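Local coordinates for monosaccharide ABC transporter substrate-binding protein, CUT2 family (Bradyrhizobium sp., PDB 4YHS) that probably binds a monosaccharide outside the inner membrane and hands it to the membrane components of an ABC importer of the CUT2 family, at residues Ala24-Tyr29 with Ser84-Val89; Val47-Leu52 with Asp318-Val323; Glu229-Leu234 with Thr251-Glu256. All blocks are in the same frame, centred on the assembly; numbering follows the deposited sequence.

Interaction 1. Residues Ala24-Tyr29 with Ser84-Val89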
ATOM      1  N   ALA A  24      -3.038 -23.707  -2.601  1.00 47.00           N
ATOM      2  CA  ALA A  24      -2.129 -23.041  -1.671  1.00 45.25           C
ATOM      3  C   ALA A  24      -2.783 -21.893  -0.887  1.00 37.66           C
ATOM      4  O   ALA A  24      -3.533 -21.103  -1.434  1.00 31.59           O
ATOM      5  CB  ALA A  24      -0.921 -22.515  -2.428  1.00 56.93           C
ATOM      6  N   GLU A  25      -2.474 -21.826   0.400  1.00 25.80           N
ATOM      7  CA  GLU A  25      -2.862 -20.700   1.238  1.00 25.87           C
ATOM      8  C   GLU A  25      -1.969 -19.524   0.920  1.00 21.58           C
ATOM      9  O   GLU A  25      -0.961 -19.662   0.229  1.00 23.77           O
ATOM     10  CB  GLU A  25      -2.739 -21.061   2.716  1.00 31.64           C
ATOM     11  CG  GLU A  25      -3.597 -22.262   3.138  1.00 49.94           C
ATOM     12  CD  GLU A  25      -5.019 -21.862   3.488  1.00 54.30           C
ATOM     13  OE1 GLU A  25      -5.499 -20.839   2.952  1.00 52.00           O
ATOM     14  OE2 GLU A  25      -5.649 -22.559   4.316  1.00 60.95           O
ATOM     15  N   TRP A  26      -2.338 -18.360   1.433  1.00 17.59           N
ATOM     16  CA  TRP A  26      -1.615 -17.149   1.170  1.00 13.66           C
ATOM     17  C   TRP A  26      -0.293 -17.123   1.927  1.00 16.48           C
ATOM     18  O   TRP A  26       0.660 -16.456   1.500  1.00 17.11           O
ATOM     19  CB  TRP A  26      -2.457 -15.936   1.535  1.00 19.51           C
ATOM     20  CG  TRP A  26      -2.750 -15.759   3.011  1.00 15.67           C
ATOM     21  CD1 TRP A  26      -3.855 -16.200   3.694  1.00 15.63           C
ATOM     22  CD2 TRP A  26      -1.946 -15.059   3.968  1.00 13.74           C
ATOM     23  NE1 TRP A  26      -3.776 -15.838   5.013  1.00 17.11           N
ATOM     24  CE2 TRP A  26      -2.618 -15.137   5.213  1.00 16.18           C
ATOM     25  CE3 TRP A  26      -0.710 -14.388   3.909  1.00 16.34           C
ATOM     26  CZ2 TRP A  26      -2.120 -14.539   6.372  1.00 21.55           C
ATOM     27  CZ3 TRP A  26      -0.206 -13.827   5.068  1.00 18.32           C
ATOM     28  CH2 TRP A  26      -0.919 -13.901   6.286  1.00 22.06           C
ATOM     29  N   TYR A  27      -0.252 -17.857   3.040  1.00 17.88           N
ATOM     30  CA  TYR A  27       0.908 -17.920   3.899  1.00 14.85           C
ATOM     31  C   TYR A  27       1.743 -19.198   3.642  1.00 17.04           C
ATOM     32  O   TYR A  27       1.230 -20.157   3.074  1.00 20.25           O
ATOM     33  CB  TYR A  27       0.459 -17.869   5.354  1.00 15.07           C
ATOM     34  CG  TYR A  27      -0.488 -18.969   5.746  1.00 24.01           C
ATOM     35  CD1 TYR A  27      -1.850 -18.808   5.599  1.00 21.40           C
ATOM     36  CD2 TYR A  27      -0.015 -20.176   6.277  1.00 20.59           C
ATOM     37  CE1 TYR A  27      -2.734 -19.804   5.966  1.00 24.73           C
ATOM     38  CE2 TYR A  27      -0.882 -21.179   6.653  1.00 27.29           C
ATOM     39  CZ  TYR A  27      -2.249 -20.989   6.497  1.00 33.32           C
ATOM     40  OH  TYR A  27      -3.140 -21.978   6.874  1.00 36.89           O
ATOM     41  N   PRO A  28       3.019 -19.223   4.078  1.00 21.29           N
ATOM     42  CA  PRO A  28       3.747 -18.104   4.691  1.00 23.27           C
ATOM     43  C   PRO A  28       4.049 -17.015   3.683  1.00 21.54           C
ATOM     44  O   PRO A  28       4.145 -17.305   2.484  1.00 19.51           O
ATOM     45  CB  PRO A  28       5.038 -18.767   5.210  1.00 29.04           C
ATOM     46  CG  PRO A  28       5.175 -20.023   4.398  1.00 30.88           C
ATOM     47  CD  PRO A  28       3.787 -20.481   4.176  1.00 24.34           C
ATOM     48  N   TYR A  29       4.166 -15.774   4.147  1.00 19.70           N
ATOM     49  CA  TYR A  29       4.318 -14.649   3.234  1.00 19.39           C
ATOM     50  C   TYR A  29       5.566 -13.868   3.602  1.00 18.79           C
ATOM     51  O   TYR A  29       5.825 -13.618   4.776  1.00 18.19           O
ATOM     52  CB  TYR A  29       3.074 -13.755   3.285  1.00 21.53           C
ATOM     53  CG  TYR A  29       2.808 -12.951   2.016  1.00 13.93           C
ATOM     54  CD1 TYR A  29       2.133 -13.514   0.953  1.00 15.24           C
ATOM     55  CD2 TYR A  29       3.222 -11.627   1.887  1.00 15.38           C
ATOM     56  CE1 TYR A  29       1.898 -12.830  -0.205  1.00 19.18           C
ATOM     57  CE2 TYR A  29       2.956 -10.911   0.709  1.00 18.83           C
ATOM     58  CZ  TYR A  29       2.293 -11.539  -0.337  1.00 14.67           C
ATOM     59  OH  TYR A  29       2.027 -10.907  -1.535  1.00 15.55           O
ATOM     60  N   SER A  84     -10.750 -13.098   8.330  1.00 20.12           N
ATOM     61  CA  SER A  84     -11.717 -13.338   9.408  1.00 17.71           C
ATOM     62  C   SER A  84     -12.493 -14.656   9.191  1.00 18.95           C
ATOM     63  O   SER A  84     -12.666 -15.444  10.123  1.00 22.09           O
ATOM     64  CB  SER A  84     -12.666 -12.144   9.532  1.00 18.92           C
ATOM     65  OG  SER A  84     -11.960 -10.958   9.907  1.00 18.57           O
ATOM     66  N   LYS A  85     -12.955 -14.905   7.963  1.00 18.76           N
ATOM     67  CA  LYS A  85     -13.587 -16.176   7.627  1.00 24.98           C
ATOM     68  C   LYS A  85     -12.654 -17.373   7.876  1.00 24.33           C
ATOM     69  O   LYS A  85     -13.072 -18.369   8.471  1.00 21.21           O
ATOM     70  CB  LYS A  85     -14.032 -16.189   6.167  1.00 23.13           C
ATOM     71  CG  LYS A  85     -15.534 -16.067   5.950  1.00 34.93           C
ATOM     72  CD  LYS A  85     -15.930 -16.447   4.508  1.00 42.70           C
ATOM     73  CE  LYS A  85     -15.269 -15.514   3.485  1.00 50.37           C
ATOM     74  NZ  LYS A  85     -15.683 -15.765   2.065  1.00 46.20           N
ATOM     75  N   ARG A  86     -11.398 -17.273   7.439  1.00 18.97           N
ATOM     76  CA  ARG A  86     -10.455 -18.395   7.548  1.00 19.75           C
ATOM     77  C   ARG A  86     -10.223 -18.758   9.004  1.00 24.13           C
ATOM     78  O   ARG A  86     -10.192 -19.934   9.367  1.00 19.29           O
ATOM     79  CB  ARG A  86      -9.115 -18.039   6.903  1.00 16.08           C
ATOM     80  CG  ARG A  86      -8.194 -19.236   6.722  1.00 24.73           C
ATOM     81  CD  ARG A  86      -6.849 -18.827   6.147  1.00 19.79           C
ATOM     82  NE  ARG A  86      -6.071 -18.050   7.116  1.00 22.10           N
ATOM     83  CZ  ARG A  86      -5.478 -18.561   8.192  1.00 21.98           C
ATOM     84  NH1 ARG A  86      -4.801 -17.770   9.009  1.00 24.93           N
ATOM     85  NH2 ARG A  86      -5.555 -19.859   8.454  1.00 27.32           N
ATOM     86  N   LEU A  87     -10.095 -17.736   9.839  1.00 16.57           N
ATOM     87  CA  LEU A  87      -9.771 -17.937  11.273  1.00 17.29           C
ATOM     88  C   LEU A  87     -10.993 -18.282  12.093  1.00 18.43           C
ATOM     89  O   LEU A  87     -10.876 -18.804  13.208  1.00 24.66           O
ATOM     90  CB  LEU A  87      -9.098 -16.686  11.858  1.00 23.99           C
ATOM     91  CG  LEU A  87      -7.642 -16.453  11.423  1.00 17.08           C
ATOM     92  CD1 LEU A  87      -7.128 -15.105  11.943  1.00 17.38           C
ATOM     93  CD2 LEU A  87      -6.755 -17.594  11.868  1.00 27.32           C
ATOM     94  N   GLY A  88     -12.175 -18.031  11.542  1.00 20.19           N
ATOM     95  CA  GLY A  88     -13.409 -18.287  12.280  1.00 23.34           C
ATOM     96  C   GLY A  88     -13.860 -17.164  13.203  1.00 27.40           C
ATOM     97  O   GLY A  88     -14.467 -17.428  14.250  1.00 31.70           O
ATOM     98  N   VAL A  89     -13.606 -15.912  12.831  1.00 18.39           N
ATOM     99  CA  VAL A  89     -13.950 -14.805  13.726  1.00 24.31           C
ATOM    100  C   VAL A  89     -14.981 -13.926  13.030  1.00 23.65           C
ATOM    101  O   VAL A  89     -15.225 -14.092  11.840  1.00 22.79           O
ATOM    102  CB  VAL A  89     -12.691 -14.000  14.158  1.00 19.11           C
ATOM    103  CG1 VAL A  89     -11.772 -14.892  14.997  1.00 25.71           C
ATOM    104  CG2 VAL A  89     -11.957 -13.401  12.954  1.00 18.30           C
TER
HETATM  105  O   HOH W   1      -6.242 -22.141   6.982  1.00 35.87           O

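Interaction 2. Residues Val47-Leu52 with Asp318-Val323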
ATOM      1  N   VAL A  47      11.395 -11.466   7.342  1.00 22.09           N
ATOM      2  CA  VAL A  47      10.799 -12.636   7.991  1.00 28.68           C
ATOM      3  C   VAL A  47       9.630 -13.222   7.184  1.00 24.70           C
ATOM      4  O   VAL A  47       8.943 -12.503   6.479  1.00 25.81           O
ATOM      5  CB  VAL A  47      10.278 -12.273   9.390  1.00 31.01           C
ATOM      6  CG1 VAL A  47      11.428 -12.033  10.337  1.00 48.70           C
ATOM      7  CG2 VAL A  47       9.336 -11.045   9.311  1.00 27.83           C
ATOM      8  N   LYS A  48       9.413 -14.535   7.300  1.00 23.31           N
ATOM      9  CA  LYS A  48       8.164 -15.150   6.827  1.00 20.50           C
ATOM     10  C   LYS A  48       7.062 -14.899   7.831  1.00 26.48           C
ATOM     11  O   LYS A  48       7.244 -15.168   9.041  1.00 24.73           O
ATOM     12  CB  LYS A  48       8.340 -16.662   6.634  1.00 23.78           C
ATOM     13  CG  LYS A  48       9.408 -17.026   5.649  1.00 31.45           C
ATOM     14  CD  LYS A  48       8.917 -16.808   4.238  1.00 47.33           C
ATOM     15  CE  LYS A  48       9.841 -17.463   3.224  1.00 56.01           C
ATOM     16  NZ  LYS A  48       9.243 -17.424   1.864  1.00 59.22           N
ATOM     17  N   TYR A  49       5.923 -14.400   7.351  1.00 20.15           N
ATOM     18  CA  TYR A  49       4.789 -14.180   8.228  1.00 20.67           C
ATOM     19  C   TYR A  49       3.926 -15.428   8.217  1.00 22.71           C
ATOM     20  O   TYR A  49       3.504 -15.883   7.153  1.00 16.00           O
ATOM     21  CB  TYR A  49       3.940 -12.970   7.821  1.00 15.85           C
ATOM     22  CG  TYR A  49       2.943 -12.657   8.904  1.00 15.89           C
ATOM     23  CD1 TYR A  49       1.721 -13.309   8.961  1.00 20.98           C
ATOM     24  CD2 TYR A  49       3.249 -11.771   9.905  1.00 19.11           C
ATOM     25  CE1 TYR A  49       0.830 -13.066   9.994  1.00 21.80           C
ATOM     26  CE2 TYR A  49       2.366 -11.511  10.938  1.00 19.58           C
ATOM     27  CZ  TYR A  49       1.162 -12.154  10.982  1.00 23.28           C
ATOM     28  OH  TYR A  49       0.295 -11.899  12.035  1.00 19.69           O
ATOM     29  N   VAL A  50       3.711 -15.988   9.403  1.00 17.78           N
ATOM     30  CA  VAL A  50       2.861 -17.155   9.590  1.00 18.20           C
ATOM     31  C   VAL A  50       1.680 -16.853  10.498  1.00 18.94           C
ATOM     32  O   VAL A  50       1.865 -16.575  11.682  1.00 21.04           O
ATOM     33  CB  VAL A  50       3.674 -18.324  10.188  1.00 27.89           C
ATOM     34  CG1 VAL A  50       2.814 -19.549  10.287  1.00 28.43           C
ATOM     35  CG2 VAL A  50       4.894 -18.599   9.326  1.00 33.27           C
ATOM     36  N   PRO A  51       0.461 -16.923   9.966  1.00 21.37           N
ATOM     37  CA  PRO A  51      -0.694 -16.682  10.832  1.00 18.43           C
ATOM     38  C   PRO A  51      -1.098 -17.934  11.598  1.00 19.00           C
ATOM     39  O   PRO A  51      -0.520 -19.036  11.396  1.00 22.31           O
ATOM     40  CB  PRO A  51      -1.773 -16.273   9.834  1.00 18.96           C
ATOM     41  CG  PRO A  51      -1.489 -17.148   8.655  1.00 19.14           C
ATOM     42  CD  PRO A  51       0.028 -17.260   8.596  1.00 21.28           C
ATOM     43  N   LEU A  52      -2.056 -17.767  12.510  1.00 19.63           N
ATOM     44  CA  LEU A  52      -2.663 -18.892  13.203  1.00 23.96           C
ATOM     45  C   LEU A  52      -3.472 -19.745  12.245  1.00 22.28           C
ATOM     46  O   LEU A  52      -3.978 -19.242  11.236  1.00 25.51           O
ATOM     47  CB  LEU A  52      -3.568 -18.411  14.340  1.00 21.59           C
ATOM     48  CG  LEU A  52      -2.928 -17.615  15.476  1.00 30.70           C
ATOM     49  CD1 LEU A  52      -4.009 -17.063  16.403  1.00 30.65           C
ATOM     50  CD2 LEU A  52      -1.916 -18.451  16.263  1.00 30.14           C
ATOM     51  N   ASP A 318       2.054 -15.168  20.958  1.00 24.17           N
ATOM     52  CA  ASP A 318       3.104 -14.372  20.367  1.00 27.47           C
ATOM     53  C   ASP A 318       2.608 -13.754  19.071  1.00 26.87           C
ATOM     54  O   ASP A 318       1.797 -14.337  18.364  1.00 27.50           O
ATOM     55  CB  ASP A 318       4.343 -15.220  20.097  1.00 40.25           C
ATOM     56  CG  ASP A 318       5.147 -15.496  21.353  1.00 65.93           C
ATOM     57  OD1 ASP A 318       4.919 -14.820  22.389  1.00 65.16           O
ATOM     58  OD2 ASP A 318       6.018 -16.389  21.294  1.00 76.84           O
ATOM     59  N   TYR A 319       3.065 -12.545  18.801  1.00 22.88           N
ATOM     60  CA  TYR A 319       2.713 -11.874  17.560  1.00 20.13           C
ATOM     61  C   TYR A 319       3.820 -10.929  17.193  1.00 23.41           C
ATOM     62  O   TYR A 319       4.668 -10.568  18.031  1.00 23.71           O
ATOM     63  CB  TYR A 319       1.394 -11.127  17.671  1.00 20.05           C
ATOM     64  CG  TYR A 319       1.404 -10.018  18.724  1.00 26.50           C
ATOM     65  CD1 TYR A 319       1.333 -10.327  20.072  1.00 31.46           C
ATOM     66  CD2 TYR A 319       1.465  -8.672  18.366  1.00 29.78           C
ATOM     67  CE1 TYR A 319       1.341  -9.338  21.044  1.00 38.52           C
ATOM     68  CE2 TYR A 319       1.474  -7.671  19.346  1.00 30.36           C
ATOM     69  CZ  TYR A 319       1.407  -8.020  20.676  1.00 37.94           C
ATOM     70  OH  TYR A 319       1.409  -7.056  21.660  1.00 49.60           O
ATOM     71  N   VAL A 320       3.824 -10.559  15.919  1.00 19.13           N
ATOM     72  CA  VAL A 320       4.812  -9.641  15.404  1.00 19.43           C
ATOM     73  C   VAL A 320       4.200  -8.252  15.523  1.00 20.46           C
ATOM     74  O   VAL A 320       3.120  -8.024  15.010  1.00 22.00           O
ATOM     75  CB  VAL A 320       5.183  -9.977  13.937  1.00 16.47           C
ATOM     76  CG1 VAL A 320       6.160  -8.955  13.435  1.00 24.53           C
ATOM     77  CG2 VAL A 320       5.749 -11.403  13.847  1.00 24.37           C
ATOM     78  N   LYS A 321       4.862  -7.331  16.231  1.00 17.99           N
ATOM     79  CA  LYS A 321       4.204  -6.083  16.604  1.00 18.07           C
ATOM     80  C   LYS A 321       4.166  -5.026  15.503  1.00 17.98           C
ATOM     81  O   LYS A 321       3.211  -4.247  15.411  1.00 17.67           O
ATOM     82  CB  LYS A 321       4.888  -5.492  17.837  1.00 20.72           C
ATOM     83  CG  LYS A 321       4.234  -4.264  18.419  1.00 40.06           C
ATOM     84  CD  LYS A 321       4.692  -4.074  19.881  1.00 42.61           C
ATOM     85  CE  LYS A 321       4.206  -2.738  20.432  1.00 50.61           C
ATOM     86  NZ  LYS A 321       4.337  -2.617  21.914  1.00 46.08           N
ATOM     87  N   HIS A 322       5.212  -4.983  14.682  1.00 20.28           N
ATOM     88  CA  HIS A 322       5.304  -3.971  13.661  1.00 15.34           C
ATOM     89  C   HIS A 322       5.845  -4.625  12.374  1.00 19.76           C
ATOM     90  O   HIS A 322       7.022  -4.974  12.270  1.00 16.88           O
ATOM     91  CB  HIS A 322       6.171  -2.823  14.182  1.00 15.86           C
ATOM     92  CG  HIS A 322       6.296  -1.657  13.259  1.00 22.56           C
ATOM     93  ND1 HIS A 322       6.897  -0.481  13.651  1.00 22.73           N
ATOM     94  CD2 HIS A 322       5.962  -1.490  11.958  1.00 18.02           C
ATOM     95  CE1 HIS A 322       6.910   0.368  12.640  1.00 22.90           C
ATOM     96  NE2 HIS A 322       6.358  -0.222  11.597  1.00 20.46           N
ATOM     97  N   VAL A 323       4.954  -4.827  11.410  1.00 15.58           N
ATOM     98  CA  VAL A 323       5.325  -5.590  10.210  1.00 18.20           C
ATOM     99  C   VAL A 323       4.537  -5.154   8.969  1.00 20.56           C
ATOM    100  O   VAL A 323       3.401  -4.667   9.046  1.00 15.20           O
ATOM    101  CB  VAL A 323       5.141  -7.138  10.476  1.00 16.78           C
ATOM    102  CG1 VAL A 323       3.673  -7.504  10.772  1.00 14.12           C
ATOM    103  CG2 VAL A 323       5.723  -8.010   9.361  1.00 16.80           C
TER
HETATM  104  O   HOH W   2       1.875 -12.005  14.342  1.00 18.31           O

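Interaction 3. Residues Glu229-Leu234 with Thr251-Glu256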
ATOM      1  N   GLU A 229      -6.074  14.191 -15.956  1.00 27.79           N
ATOM      2  CA  GLU A 229      -5.752  15.243 -16.924  1.00 27.78           C
ATOM      3  C   GLU A 229      -4.504  16.004 -16.501  1.00 25.62           C
ATOM      4  O   GLU A 229      -3.674  16.360 -17.332  1.00 29.07           O
ATOM      5  CB  GLU A 229      -6.914  16.240 -17.085  1.00 40.93           C
ATOM      6  CG  GLU A 229      -8.176  15.673 -17.729  1.00 60.39           C
ATOM      7  CD  GLU A 229      -8.824  14.578 -16.897  1.00 75.04           C
ATOM      8  OE1 GLU A 229      -8.848  14.704 -15.647  1.00 77.51           O
ATOM      9  OE2 GLU A 229      -9.294  13.583 -17.492  1.00 80.84           O
ATOM     10  N   VAL A 230      -4.423  16.290 -15.203  1.00 33.83           N
ATOM     11  CA  VAL A 230      -3.278  16.969 -14.616  1.00 26.81           C
ATOM     12  C   VAL A 230      -1.982  16.207 -14.916  1.00 19.68           C
ATOM     13  O   VAL A 230      -1.016  16.783 -15.409  1.00 23.32           O
ATOM     14  CB  VAL A 230      -3.462  17.123 -13.091  1.00 32.84           C
ATOM     15  CG1 VAL A 230      -2.166  17.553 -12.422  1.00 31.08           C
ATOM     16  CG2 VAL A 230      -4.578  18.128 -12.784  1.00 36.41           C
ATOM     17  N   GLN A 231      -1.974  14.918 -14.618  1.00 20.24           N
ATOM     18  CA  GLN A 231      -0.779  14.073 -14.832  1.00 22.22           C
ATOM     19  C   GLN A 231      -0.479  13.854 -16.323  1.00 19.49           C
ATOM     20  O   GLN A 231       0.686  13.865 -16.744  1.00 20.22           O
ATOM     21  CB  GLN A 231      -0.934  12.728 -14.133  1.00 18.51           C
ATOM     22  CG  GLN A 231      -0.953  12.762 -12.577  1.00 21.81           C
ATOM     23  CD  GLN A 231       0.295  13.356 -11.960  1.00 23.05           C
ATOM     24  OE1 GLN A 231       1.391  13.040 -12.370  1.00 18.65           O
ATOM     25  NE2 GLN A 231       0.125  14.221 -10.960  1.00 24.07           N
ATOM     26  N   ALA A 232      -1.509  13.672 -17.138  1.00 20.97           N
ATOM     27  CA  ALA A 232      -1.285  13.590 -18.585  1.00 30.24           C
ATOM     28  C   ALA A 232      -0.613  14.851 -19.146  1.00 29.81           C
ATOM     29  O   ALA A 232       0.324  14.756 -19.951  1.00 27.78           O
ATOM     30  CB  ALA A 232      -2.592  13.317 -19.305  1.00 29.66           C
ATOM     31  N   LYS A 233      -1.074  16.033 -18.719  1.00 23.76           N
ATOM     32  CA  LYS A 233      -0.507  17.297 -19.171  1.00 23.03           C
ATOM     33  C   LYS A 233       0.959  17.409 -18.737  1.00 22.28           C
ATOM     34  O   LYS A 233       1.794  17.812 -19.529  1.00 21.53           O
ATOM     35  CB  LYS A 233      -1.353  18.471 -18.637  1.00 27.41           C
ATOM     36  CG  LYS A 233      -0.778  19.873 -18.867  1.00 37.62           C
ATOM     37  CD  LYS A 233      -0.677  20.249 -20.322  1.00 50.65           C
ATOM     38  CE  LYS A 233      -0.268  21.717 -20.459  1.00 49.97           C
ATOM     39  NZ  LYS A 233       0.257  22.005 -21.821  1.00 50.18           N
ATOM     40  N   LEU A 234       1.281  16.998 -17.514  1.00 25.36           N
ATOM     41  CA  LEU A 234       2.680  16.976 -17.084  1.00 20.59           C
ATOM     42  C   LEU A 234       3.544  16.075 -17.995  1.00 20.33           C
ATOM     43  O   LEU A 234       4.647  16.451 -18.400  1.00 23.86           O
ATOM     44  CB  LEU A 234       2.790  16.502 -15.632  1.00 18.14           C
ATOM     45  CG  LEU A 234       2.110  17.384 -14.580  1.00 18.88           C
ATOM     46  CD1 LEU A 234       2.084  16.683 -13.209  1.00 20.75           C
ATOM     47  CD2 LEU A 234       2.734  18.770 -14.506  1.00 29.12           C
ATOM     48  N   THR A 251       3.206   8.392 -10.249  1.00 15.16           N
ATOM     49  CA  THR A 251       2.044   7.771  -9.638  1.00 12.77           C
ATOM     50  C   THR A 251       1.386   6.789 -10.608  1.00 15.21           C
ATOM     51  O   THR A 251       1.587   6.836 -11.841  1.00 15.07           O
ATOM     52  CB  THR A 251       0.976   8.781  -9.199  1.00 14.41           C
ATOM     53  OG1 THR A 251       0.307   9.290 -10.350  1.00 19.51           O
ATOM     54  CG2 THR A 251       1.592   9.953  -8.388  1.00 19.04           C
ATOM     55  N   ALA A 252       0.567   5.912 -10.049  1.00 15.44           N
ATOM     56  CA  ALA A 252      -0.203   4.986 -10.880  1.00 13.97           C
ATOM     57  C   ALA A 252      -1.086   5.756 -11.842  1.00 14.69           C
ATOM     58  O   ALA A 252      -1.257   5.367 -12.996  1.00 19.01           O
ATOM     59  CB  ALA A 252      -1.046   4.054  -9.998  1.00 16.41           C
ATOM     60  N   VAL A 253      -1.656   6.861 -11.375  1.00 16.89           N
ATOM     61  CA  VAL A 253      -2.466   7.717 -12.235  1.00 17.56           C
ATOM     62  C   VAL A 253      -1.655   8.185 -13.459  1.00 17.80           C
ATOM     63  O   VAL A 253      -2.151   8.230 -14.597  1.00 17.23           O
ATOM     64  CB  VAL A 253      -2.993   8.935 -11.449  1.00 19.62           C
ATOM     65  CG1 VAL A 253      -3.740   9.895 -12.370  1.00 26.04           C
ATOM     66  CG2 VAL A 253      -3.896   8.440 -10.326  1.00 22.39           C
ATOM     67  N   THR A 254      -0.407   8.563 -13.203  1.00 17.55           N
ATOM     68  CA  THR A 254       0.505   9.022 -14.243  1.00 18.95           C
ATOM     69  C   THR A 254       0.783   7.920 -15.275  1.00 14.96           C
ATOM     70  O   THR A 254       0.701   8.132 -16.500  1.00 15.91           O
ATOM     71  CB  THR A 254       1.863   9.451 -13.645  1.00 17.69           C
ATOM     72  OG1 THR A 254       1.674  10.299 -12.502  1.00 18.00           O
ATOM     73  CG2 THR A 254       2.667  10.201 -14.678  1.00 17.36           C
ATOM     74  N   ALA A 255       1.124   6.742 -14.776  1.00 14.55           N
ATOM     75  CA  ALA A 255       1.448   5.598 -15.663  1.00 12.72           C
ATOM     76  C   ALA A 255       0.224   5.199 -16.473  1.00 14.56           C
ATOM     77  O   ALA A 255       0.339   4.946 -17.671  1.00 14.98           O
ATOM     78  CB  ALA A 255       1.928   4.439 -14.867  1.00 16.36           C
ATOM     79  N   GLU A 256      -0.943   5.142 -15.833  1.00 17.18           N
ATOM     80  CA  GLU A 256      -2.152   4.782 -16.582  1.00 18.06           C
ATOM     81  C   GLU A 256      -2.481   5.807 -17.651  1.00 21.92           C
ATOM     82  O   GLU A 256      -2.786   5.441 -18.789  1.00 21.09           O
ATOM     83  CB  GLU A 256      -3.344   4.600 -15.655  1.00 18.42           C
ATOM     84  CG  GLU A 256      -3.169   3.487 -14.651  1.00 24.67           C
ATOM     85  CD  GLU A 256      -4.358   3.381 -13.689  1.00 33.55           C
ATOM     86  OE1 GLU A 256      -4.151   3.351 -12.449  1.00 28.44           O
ATOM     87  OE2 GLU A 256      -5.491   3.327 -14.197  1.00 33.76           O
TER

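Interaction 1. Residues Ala24-Tyr29 with Ser84-Val89
The nearest CA atoms, those of E25 and R86, stay 10.1 Å apart, and side chains bridge the span between the irregular N-terminal segment and the end of helix 71-87. That helix closes with a Schellman motif: G88, with positive phi, is the C-prime residue, and V89 N reaches back to S84 O at 2.9 Å. R86, in the last turn, points toward 24-29; the contact lies in one lobe of a two-lobed, type I-like periplasmic binding protein. The arginine chain runs extended through chi2, CG anti to the backbone N (chi1 -168°), and bends at chi3, which brings one guanidinium face to the CE1 corner of Y27. Y27 CE1 sits over the middle of that face, 3.7 Å from R86 CZ, the two planes inclined by 53°. W26 comes from another direction, its NE1 3.8 Å from R86 NE, which lies near the indole plane at the edge. E83 of the same helix takes both: W26 NE1 hydrogen-bonds its OE1, while R86 NH1 makes a salt bridge to its OE2 and also holds L52 O. Replacing R86 with an alanine would probably leave E83 without its cationic mate, and Y27 CE1 and a bridging water without the guanidinium they meet. Within 24-29, Y27 CB lies over the centre of the indole. E25 touches the R86 chain with OE1, but its charge stays off the guanidinium, OE2 4.9 Å from R86 NH2. The water, in the guanidinium plane, bonds Y27 OH, donates to E25 OE2 and accepts from R86 NH2 at 2.8 Å.

Interaction 2. Residues Val47-Leu52 with Asp318-Val323
Y49 meets V320 and V323 with a single ring corner: its CE2 lies 4.2 Å from V323 CG1 and 4.4 Å from V320 CB. Both valines approach the ring obliquely, so this is loose apolar contact without stacking. The surroundings are three adjacent antiparallel strands within the larger mixed sheet of this lobe, in which strand 29-35 runs between 43-49 and 322-331. The two segments therefore share no direct backbone bond, and Y49 and V323 meet across the width of the middle strand. Y49 CG is anti to the backbone N (chi1 -170°), which carries the ring across toward the valines. V323 has CG1 set between its own N and carbonyl carbon (chi1 62°), and this branch is the one that meets the tyrosine. Its other methyl, CG2, faces V47 CG2 at 4.7 Å, a distant extension of the same apolar patch.

One shell further out, strand 29-35 lies between them: V47 pairs with A31 through the backbone, V323 rests on A31, and V320 and V47 both touch K33. Helix 299-314 closes in on the polar side, where D308 takes the Y49 hydroxyl with OD2 and L52 N with OD1, tying the tyrosine to the loop that follows its strand. Q309 from the same helix holds V320 O. The phenol thus has an apolar rim against the valines and a polar end shared between the D308 carboxylate and a bound water. That water links the segments, donating to Y49 OH at 2.8 Å and accepting from V320 N at 2.9 Å.

Interaction 3. Residues Glu229-Leu234 with Thr251-Glu256
T254 OG1 is gripped from two sides of the interface: it donates to Q231 OE1 at 2.8 Å and accepts from T251 OG1 at 2.7 Å. The hydroxyls and the amide oxygen make a short directed relay, T251 to T254 to Q231, that joins two helices of the lobe built on the four-stranded parallel sheet. Helix 228-241 is the connection of a beta-alpha-beta crossover from strand 216-218 to strand 247-250, and T251 is the N-cap residue of the helix that follows, 252-264. The helices come close: the CA atoms of Q231 and T254 are 5.2 Å apart, with Q231 CB 4.0 Å from T254 CA.

Q231 bends at chi2 (-59°), folding its amide back so that OE1 meets the threonine. The hydroxyl does not sit on a carbonyl lone pair; it stands above the carbonyl plane, 46° out of it, at a C=O...donor angle of 112°. The other half of the amide is fixed separately, NE2 bonding D225 O, so the flat group is held at both ends and its flip state is well defined. The aliphatic part of Q231 serves as packing too: CG touches V253 CG1, the two side chains crossing at about a right angle. F191, on strand 186-191, is touched by Q231, L234 and T254, which brings both helices against the sheet. Behind the cap the first helical turn is already formed, with A255 N bonded to T251 O at 3.0 Å.

Interactions 1 and 2 belong to one lobe and touch: Y29 O meets Y49 N at 2.7 Å, and Y27 CB packs on P51 CD at 3.3 Å. Their segments alternate along the chain, so the N-terminal loop meets helix 71-87, and strand 43-49 meets the start of strand 322-331. Interaction 3 stands in the other lobe, its centre about 36 Å from either of theirs, and is nested in sequence within the loop that interaction 2 closes. Chemistry follows place: interaction 1, partly buried, sets an arginine against aromatics and reaches a glutamate through water; interaction 2, buried, is mostly apolar with one bridging water; interaction 3, also buried, joins neighbouring helices by a direct hydroxyl-amide bond.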